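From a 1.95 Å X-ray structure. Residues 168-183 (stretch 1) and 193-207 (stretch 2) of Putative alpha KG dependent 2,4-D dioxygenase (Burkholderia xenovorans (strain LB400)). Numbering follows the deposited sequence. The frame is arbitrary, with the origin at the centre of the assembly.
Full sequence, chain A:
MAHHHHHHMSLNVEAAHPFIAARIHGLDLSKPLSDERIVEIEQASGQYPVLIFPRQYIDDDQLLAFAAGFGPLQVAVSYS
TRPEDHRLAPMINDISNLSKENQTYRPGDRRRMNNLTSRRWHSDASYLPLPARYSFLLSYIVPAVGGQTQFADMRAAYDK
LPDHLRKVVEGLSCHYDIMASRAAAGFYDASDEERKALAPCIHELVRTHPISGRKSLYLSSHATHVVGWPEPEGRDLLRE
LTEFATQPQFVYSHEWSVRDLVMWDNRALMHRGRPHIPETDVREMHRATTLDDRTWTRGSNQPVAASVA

Stretch 1 168-183: VVEGLSCHYDIMASRA
Stretch 2 193-207: EERKALAPCIHELVR

Stretch 1 runs from a helix that includes Val168 through a type II turn Val169-Leu172, strand 173-176 and helix 178-183; stretch 2 runs helix 193-197, strand 201-204, strand 206-207. Strands 173-176 and 201-204 run antiparallel, their N-to-C directions 147° apart, and together the stretches bury 1043 Å².

On the helix of stretch 2, Glu194 points toward stretch 1, and its carboxylate forms a salt bridge with the oppositely charged Arg182 guanidinium: Arg182 NH1 lies 3.1 Å from Glu194 OE2, and Arg182 NH2 donates to the same Glu194 OE2 at 3.2 Å. Arg182 (m, t, t) and Glu194 (t, t), both extended, together bridge helix axes 11.1 Å apart at closest approach. Met179 (m, m, t) fills space beside this pair, its CE 4.2 Å from Leu198 CD1.

Leu198 (m, t) leaves helical geometry at phi/psi -112/39, and its CB packs 3.8 Å from Ile178 CG2. Water 4 accepts from Ile178 N (3.0 Å), its O lying 2.8 Å from Leu198 O. Pro200 CG then rests 3.6 Å from CG of Asp177, the N-cap residue, whose OD1 accepts from Ala180 N at 3.2 Å.

Cys201 opens the strand with paired bonds: Tyr176 N to Cys201 O and Cys201 N to Tyr176 O, both 2.9 Å. Register alternates, so Ile202 shares a face with His175 across a non-hydrogen-bonded pair (CA-CA 4.8 Å), while His203 shares the opposite face with Cys174 and restores bonding: Cys174 N to His203 O is 2.9 Å, and His203 N to Cys174 O 3.2 Å. There the His203 ring (m) presents its edge to the face of Tyr176 (m), centroids 5.0 Å apart, planes at 65°.

Glu204 pairs with Ser173 (CA-CA 4.1 Å), side chains diverging. Leu205 N donates to Leu172 O at 2.8 Å and 173°; its side chain (t, p) places CD2 3.8 Å from Val169 CB and CD1 3.9 Å from Cys174 SG. Val206 CG2 closes the apolar cluster 3.8 Å from Val169 CG2.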

# COMPACT_ATOMS: atom_id res chain seq x y z
N VAL A 168 15.29 -14.03 -4.46
CA VAL A 168 15.50 -12.81 -5.23
C VAL A 168 16.18 -11.73 -4.38
O VAL A 168 17.06 -11.01 -4.86
CB VAL A 168 14.17 -12.33 -5.84
CG1 VAL A 168 14.31 -10.93 -6.42
CG2 VAL A 168 13.74 -13.28 -6.93
N VAL A 169 15.77 -11.57 -3.12
CA VAL A 169 16.29 -10.45 -2.33
C VAL A 169 17.74 -10.67 -1.91
O VAL A 169 18.43 -9.70 -1.57
CB VAL A 169 15.42 -10.17 -1.09
CG1 VAL A 169 13.98 -9.84 -1.51
CG2 VAL A 169 15.46 -11.33 -0.10
N GLU A 170 18.21 -11.91 -1.87
CA GLU A 170 19.55 -12.21 -1.37
C GLU A 170 20.62 -11.43 -2.12
O GLU A 170 20.77 -11.58 -3.34
CB GLU A 170 19.81 -13.72 -1.46
CG GLU A 170 20.72 -14.26 -0.38
CD GLU A 170 20.18 -13.99 1.02
OE1 GLU A 170 21.01 -13.86 1.95
OE2 GLU A 170 18.94 -13.90 1.21
N GLY A 171 21.36 -10.59 -1.40
CA GLY A 171 22.48 -9.85 -1.97
C GLY A 171 22.13 -8.56 -2.68
O GLY A 171 23.02 -7.91 -3.23
N LEU A 172 20.86 -8.18 -2.71
CA LEU A 172 20.49 -6.95 -3.39
C LEU A 172 20.81 -5.74 -2.52
O LEU A 172 20.86 -5.81 -1.29
CB LEU A 172 19.00 -6.95 -3.73
CG LEU A 172 18.45 -7.99 -4.71
CD1 LEU A 172 16.99 -7.70 -4.93
CD2 LEU A 172 19.22 -7.97 -6.03
N SER A 173 20.99 -4.60 -3.19
CA SER A 173 21.07 -3.30 -2.55
C SER A 173 20.04 -2.39 -3.19
O SER A 173 19.64 -2.59 -4.35
CB SER A 173 22.48 -2.69 -2.64
OG SER A 173 23.40 -3.45 -1.87
N CYS A 174 19.62 -1.38 -2.44
CA CYS A 174 18.57 -0.47 -2.88
C CYS A 174 19.06 0.96 -2.80
O CYS A 174 19.96 1.29 -2.04
CB CYS A 174 17.32 -0.59 -2.03
SG CYS A 174 16.45 -2.14 -2.23
N HIS A 175 18.40 1.82 -3.60
CA HIS A 175 18.59 3.26 -3.56
C HIS A 175 17.64 3.87 -2.53
O HIS A 175 16.45 3.54 -2.54
CB HIS A 175 18.32 3.88 -4.93
CG HIS A 175 19.25 3.43 -6.02
ND1 HIS A 175 20.52 3.94 -6.17
CD2 HIS A 175 19.07 2.57 -7.06
CE1 HIS A 175 21.09 3.40 -7.24
NE2 HIS A 175 20.23 2.56 -7.79
N TYR A 176 18.15 4.75 -1.67
CA TYR A 176 17.35 5.45 -0.67
C TYR A 176 17.49 6.95 -0.92
O TYR A 176 18.61 7.45 -1.07
CB TYR A 176 17.78 5.08 0.76
CG TYR A 176 17.60 3.60 1.10
CD1 TYR A 176 18.48 2.64 0.58
CD2 TYR A 176 16.58 3.17 1.95
CE1 TYR A 176 18.33 1.29 0.88
CE2 TYR A 176 16.43 1.80 2.27
CZ TYR A 176 17.29 0.88 1.73
OH TYR A 176 17.14 -0.46 2.02
N ASP A 177 16.35 7.67 -0.98
CA ASP A 177 16.29 8.99 -1.61
C ASP A 177 15.18 9.81 -0.95
O ASP A 177 14.01 9.66 -1.32
CB ASP A 177 16.05 8.81 -3.11
CG ASP A 177 16.08 10.10 -3.90
OD1 ASP A 177 16.09 11.21 -3.31
OD2 ASP A 177 16.08 9.99 -5.14
N ILE A 178 15.54 10.70 -0.03
CA ILE A 178 14.52 11.42 0.73
C ILE A 178 13.72 12.35 -0.18
O ILE A 178 12.50 12.50 -0.01
CB ILE A 178 15.15 12.18 1.92
CG1 ILE A 178 14.08 12.81 2.81
CG2 ILE A 178 16.16 13.23 1.45
CD1 ILE A 178 13.12 11.83 3.43
N MET A 179 14.37 12.97 -1.16
CA MET A 179 13.67 13.91 -2.03
C MET A 179 12.67 13.17 -2.91
O MET A 179 11.57 13.68 -3.17
CB MET A 179 14.67 14.70 -2.88
CG MET A 179 15.56 15.63 -2.07
SD MET A 179 14.60 16.73 -1.01
CE MET A 179 15.86 17.31 0.15
N ALA A 180 13.01 11.96 -3.34
CA ALA A 180 12.05 11.16 -4.09
C ALA A 180 10.85 10.76 -3.23
O ALA A 180 9.71 10.82 -3.69
CB ALA A 180 12.73 9.92 -4.67
N SER A 181 11.09 10.37 -1.97
CA SER A 181 9.97 9.98 -1.12
C SER A 181 9.10 11.17 -0.76
O SER A 181 7.87 11.05 -0.68
CB SER A 181 10.46 9.27 0.15
OG SER A 181 11.13 10.18 1.03
N ARG A 182 9.71 12.34 -0.54
CA ARG A 182 8.92 13.54 -0.31
C ARG A 182 8.09 13.89 -1.53
O ARG A 182 6.92 14.25 -1.40
CB ARG A 182 9.84 14.71 0.06
CG ARG A 182 10.40 14.65 1.47
CD ARG A 182 11.29 15.83 1.70
NE ARG A 182 11.99 15.78 2.99
CZ ARG A 182 12.91 16.66 3.34
NH1 ARG A 182 13.24 17.65 2.51
NH2 ARG A 182 13.51 16.57 4.52
N ALA A 183 8.69 13.78 -2.73
CA ALA A 183 7.93 14.07 -3.95
C ALA A 183 6.76 13.11 -4.11
O ALA A 183 5.67 13.52 -4.54
CB ALA A 183 8.86 14.00 -5.16
N GLU A 193 20.80 23.36 -1.32
CA GLU A 193 21.69 22.93 -0.25
C GLU A 193 21.18 21.65 0.41
O GLU A 193 21.96 20.74 0.68
CB GLU A 193 21.85 24.05 0.78
N GLU A 194 19.87 21.58 0.67
CA GLU A 194 19.31 20.37 1.27
C GLU A 194 19.40 19.19 0.32
O GLU A 194 19.66 18.06 0.75
CB GLU A 194 17.86 20.61 1.71
CG GLU A 194 17.43 19.71 2.88
CD GLU A 194 15.93 19.69 3.13
OE1 GLU A 194 15.19 20.39 2.42
OE2 GLU A 194 15.50 19.02 4.10
N ARG A 195 19.17 19.41 -0.98
CA ARG A 195 19.28 18.31 -1.94
C ARG A 195 20.69 17.75 -1.98
O ARG A 195 20.87 16.53 -2.04
CB ARG A 195 18.83 18.75 -3.33
CG ARG A 195 17.35 19.04 -3.44
CD ARG A 195 16.97 19.51 -4.83
NE ARG A 195 15.57 19.90 -4.89
CZ ARG A 195 14.56 19.06 -5.06
NH1 ARG A 195 13.31 19.51 -5.10
NH2 ARG A 195 14.79 17.76 -5.21
N LYS A 196 21.70 18.62 -1.93
CA LYS A 196 23.08 18.15 -1.94
C LYS A 196 23.44 17.49 -0.61
O LYS A 196 24.04 16.41 -0.60
CB LYS A 196 24.03 19.30 -2.25
N ALA A 197 23.06 18.10 0.51
CA ALA A 197 23.39 17.53 1.81
C ALA A 197 22.73 16.18 2.02
O ALA A 197 23.28 15.32 2.72
CB ALA A 197 22.98 18.49 2.94
N LEU A 198 21.57 15.96 1.41
CA LEU A 198 20.81 14.73 1.57
C LEU A 198 20.78 13.94 0.27
O LEU A 198 19.77 13.34 -0.09
CB LEU A 198 19.39 15.04 2.06
CG LEU A 198 19.31 15.85 3.35
CD1 LEU A 198 17.88 16.22 3.72
CD2 LEU A 198 19.96 15.10 4.50
N ALA A 199 21.91 13.92 -0.44
CA ALA A 199 21.97 13.20 -1.70
C ALA A 199 21.62 11.73 -1.48
O ALA A 199 21.87 11.18 -0.40
CB ALA A 199 23.37 13.32 -2.31
N PRO A 200 21.02 11.07 -2.47
CA PRO A 200 20.62 9.67 -2.30
C PRO A 200 21.81 8.78 -1.96
O PRO A 200 22.95 9.06 -2.33
CB PRO A 200 20.01 9.30 -3.65
CG PRO A 200 19.59 10.61 -4.24
CD PRO A 200 20.56 11.63 -3.76
N CYS A 201 21.52 7.70 -1.23
CA CYS A 201 22.56 6.75 -0.86
C CYS A 201 22.07 5.34 -1.15
O CYS A 201 20.98 5.13 -1.70
CB CYS A 201 22.95 6.91 0.62
SG CYS A 201 21.61 6.61 1.78
N ILE A 202 22.90 4.35 -0.79
CA ILE A 202 22.63 2.95 -1.05
C ILE A 202 22.85 2.14 0.22
O ILE A 202 23.80 2.38 0.97
CB ILE A 202 23.51 2.44 -2.22
CG1 ILE A 202 23.01 3.07 -3.53
CG2 ILE A 202 23.55 0.93 -2.28
CD1 ILE A 202 23.92 2.84 -4.70
N HIS A 203 21.95 1.19 0.48
CA HIS A 203 22.08 0.24 1.58
C HIS A 203 21.71 -1.15 1.09
O HIS A 203 20.88 -1.30 0.18
CB HIS A 203 21.17 0.59 2.77
CG HIS A 203 21.43 1.94 3.38
ND1 HIS A 203 22.61 2.24 4.02
CD2 HIS A 203 20.65 3.04 3.47
CE1 HIS A 203 22.56 3.49 4.45
NE2 HIS A 203 21.38 3.99 4.14
N GLU A 204 22.30 -2.17 1.72
CA GLU A 204 21.95 -3.55 1.42
C GLU A 204 20.53 -3.86 1.88
O GLU A 204 20.10 -3.43 2.95
CB GLU A 204 22.93 -4.50 2.11
CG GLU A 204 24.34 -4.45 1.52
CD GLU A 204 25.31 -5.35 2.25
OE1 GLU A 204 24.89 -6.01 3.23
OE2 GLU A 204 26.50 -5.38 1.87
N LEU A 205 19.82 -4.66 1.08
CA LEU A 205 18.42 -4.95 1.37
C LEU A 205 18.26 -5.98 2.49
O LEU A 205 17.32 -5.88 3.27
CB LEU A 205 17.72 -5.44 0.09
CG LEU A 205 16.21 -5.77 0.20
CD1 LEU A 205 15.37 -4.55 0.63
CD2 LEU A 205 15.71 -6.35 -1.10
N VAL A 206 19.16 -6.95 2.60
CA VAL A 206 19.05 -7.98 3.64
C VAL A 206 20.07 -7.64 4.72
O VAL A 206 21.28 -7.71 4.49
CB VAL A 206 19.26 -9.39 3.08
CG1 VAL A 206 19.21 -10.41 4.22
CG2 VAL A 206 18.20 -9.70 2.04
N ARG A 207 19.57 -7.28 5.90
CA ARG A 207 20.40 -6.89 7.03
C ARG A 207 20.63 -8.06 7.97
O ARG A 207 19.82 -8.98 8.06
CB ARG A 207 19.74 -5.76 7.82
CG ARG A 207 18.98 -4.75 6.97
CD ARG A 207 18.64 -3.53 7.80
NE ARG A 207 19.85 -2.78 8.09
CZ ARG A 207 19.89 -1.57 8.66
NH1 ARG A 207 21.07 -0.99 8.86
NH2 ARG A 207 18.78 -0.95 9.01
O HOH W 1 21.07 -7.82 0.46
O HOH W 2 21.27 6.27 -4.61
O HOH W 3 17.66 13.05 -2.09
O HOH W 4 18.50 10.85 0.41